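Local coordinates for protein rutinosidase (Aspergillus niger, PDB 6I1A) that is a secreted fungal glycoside hydrolase of family 5 that acts as a rutinosidase and probably also cleaves glucose units from beta-1,3-glucans, at residues 14-17 against 18-21. Numbering follows the deposited sequence.
With EDO (1,2-ethanediol), chain J.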
loop_
_atom_site.group_PDB
_atom_site.type_symbol
_atom_site.label_atom_id
_atom_site.label_comp_id
_atom_site.label_asym_id
_atom_site.label_seq_id
_atom_site.Cartn_x
_atom_site.Cartn_y
_atom_site.Cartn_z
ATOM N N TYR A 14 -1.031 -14.105 -35.257
ATOM C CA TYR A 14 -1.562 -13.833 -33.882
ATOM C C TYR A 14 -0.455 -13.208 -33.042
ATOM O O TYR A 14 0.742 -13.434 -33.248
ATOM C CB TYR A 14 -2.110 -15.095 -33.195
ATOM C CG TYR A 14 -3.361 -15.615 -33.822
ATOM C CD1 TYR A 14 -3.353 -16.441 -34.962
ATOM C CD2 TYR A 14 -4.607 -15.329 -33.301
ATOM C CE1 TYR A 14 -4.525 -16.936 -35.518
ATOM C CE2 TYR A 14 -5.785 -15.774 -33.876
ATOM C CZ TYR A 14 -5.767 -16.644 -34.966
ATOM O OH TYR A 14 -6.967 -17.054 -35.480
ATOM N N ILE A 15 -0.825 -12.459 -32.013
ATOM C CA ILE A 15 0.260 -11.814 -31.230
ATOM C C ILE A 15 0.690 -12.702 -30.082
ATOM O O ILE A 15 -0.133 -13.507 -29.514
ATOM C CB ILE A 15 -0.120 -10.398 -30.800
ATOM C CG1 ILE A 15 -1.115 -10.400 -29.657
ATOM C CG2 ILE A 15 -0.614 -9.579 -32.011
ATOM C CD1 ILE A 15 -1.100 -9.040 -28.916
ATOM N N ASP A 16 1.953 -12.555 -29.736
ATOM C CA ASP A 16 2.561 -13.154 -28.561
ATOM C C ASP A 16 2.758 -12.021 -27.567
ATOM O O ASP A 16 3.576 -11.173 -27.801
ATOM C CB ASP A 16 3.892 -13.814 -28.893
ATOM C CG ASP A 16 4.514 -14.507 -27.726
ATOM O OD1 ASP A 16 4.092 -14.336 -26.595
ATOM O OD2 ASP A 16 5.478 -15.278 -27.971
ATOM N N TRP A 17 1.927 -11.975 -26.529
ATOM C CA TRP A 17 2.042 -10.869 -25.552
ATOM C C TRP A 17 3.422 -10.836 -24.900
ATOM O O TRP A 17 3.723 -9.870 -24.179
ATOM C CB TRP A 17 0.924 -10.968 -24.511
ATOM C CG TRP A 17 -0.316 -10.252 -24.947
ATOM C CD1 TRP A 17 -1.484 -10.783 -25.426
ATOM C CD2 TRP A 17 -0.536 -8.829 -24.909
ATOM N NE1 TRP A 17 -2.379 -9.809 -25.738
ATOM C CE2 TRP A 17 -1.840 -8.594 -25.380
ATOM C CE3 TRP A 17 0.247 -7.710 -24.529
ATOM C CZ2 TRP A 17 -2.373 -7.309 -25.531
ATOM C CZ3 TRP A 17 -0.293 -6.440 -24.647
ATOM C CH2 TRP A 17 -1.617 -6.248 -25.081
ATOM N N ARG A 18 4.233 -11.899 -24.970
ATOM C CA ARG A 18 5.589 -11.862 -24.400
ATOM C C ARG A 18 6.502 -10.943 -25.211
ATOM O O ARG A 18 7.524 -10.497 -24.647
ATOM C CB ARG A 18 6.170 -13.284 -24.282
ATOM C CG ARG A 18 5.505 -14.107 -23.200
ATOM C CD ARG A 18 5.946 -15.586 -23.231
ATOM N NE ARG A 18 5.134 -16.430 -22.337
ATOM C CZ ARG A 18 5.233 -16.364 -21.049
ATOM N NH1 ARG A 18 6.146 -15.586 -20.475
ATOM N NH2 ARG A 18 4.466 -17.127 -20.272
ATOM N N THR A 19 6.229 -10.762 -26.477
ATOM C CA THR A 19 7.107 -9.931 -27.341
ATOM C C THR A 19 6.403 -8.650 -27.779
ATOM O O THR A 19 7.103 -7.686 -28.173
ATOM C CB THR A 19 7.614 -10.762 -28.519
ATOM O OG1 THR A 19 6.552 -11.199 -29.353
ATOM C CG2 THR A 19 8.398 -11.946 -28.011
ATOM N N PHE A 20 5.085 -8.633 -27.829
ATOM C CA PHE A 20 4.310 -7.469 -28.332
ATOM C C PHE A 20 4.463 -6.320 -27.348
ATOM O O PHE A 20 4.346 -6.480 -26.132
ATOM C CB PHE A 20 2.858 -7.894 -28.493
ATOM C CG PHE A 20 1.948 -6.788 -28.948
ATOM C CD1 PHE A 20 1.844 -6.464 -30.279
ATOM C CD2 PHE A 20 1.219 -6.054 -28.027
ATOM C CE1 PHE A 20 1.031 -5.416 -30.710
ATOM C CE2 PHE A 20 0.390 -5.030 -28.454
ATOM C CZ PHE A 20 0.290 -4.716 -29.791
ATOM N N LYS A 21 4.639 -5.125 -27.880
ATOM C CA LYS A 21 4.652 -3.860 -27.122
ATOM C C LYS A 21 3.688 -2.898 -27.803
ATOM O O LYS A 21 3.584 -2.862 -29.016
ATOM C CB LYS A 21 6.027 -3.254 -27.084
ATOM C CG LYS A 21 7.029 -4.119 -26.315
ATOM C CD LYS A 21 7.420 -3.584 -24.985
ATOM C CE LYS A 21 8.816 -4.008 -24.569
ATOM N NZ LYS A 21 8.876 -4.332 -23.131
HETATM C C1 EDO J . 1.302 -15.009 -23.771
HETATM O O1 EDO J . 1.522 -15.485 -22.508
HETATM C C2 EDO J . 1.740 -15.999 -24.842
HETATM O O2 EDO J . 3.159 -16.249 -24.856
#
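Phe20 and Trp17 meet edge to face: the CD2 edge of the phenyl ring is directed at the face of the six-membered ring of the indole, Phe20 CD2 lying 3.7 Å from Trp17 CZ3 and the planes at 77°. Ile15 fills the angle between the two rings. Ile15 CD1 lies over the Phe20 face, 3.8 Å from Phe20 CG, and also above the same indole face that Phe20 meets. Phe20 carries its ring trans to the amide nitrogen (chi1 178°), which lays it back over Ile15 and Trp17. This is the tight side; Trp17 is buried, its NE1 bonded to Thr188 OG1 and its ring also in an edge-to-face pair with Phe300.

The polar side is looser and exposed. Asp16 bends the chain by two means. Its carbonyl O accepts both Thr19 N and Phe20 N, each at 3.0 Å, so two N-H groups grip this one oxygen. Its carboxylate takes Arg18 N on Asp16 OD1 at 2.9 Å, from above the carboxylate plane. A 1,2-ethanediol, probably from the crystallisation liquor, donates from O2 to that OD1. Arg18 NH2 hydrogen-bonds to Lys296 O and Ala257 O.

The bond from Asp16 OD1 to Arg18 N makes an Asx turn, joined to a type I beta turn closed by Asp16 O and Thr19 N, just before strand 22-26 of the TIM barrel.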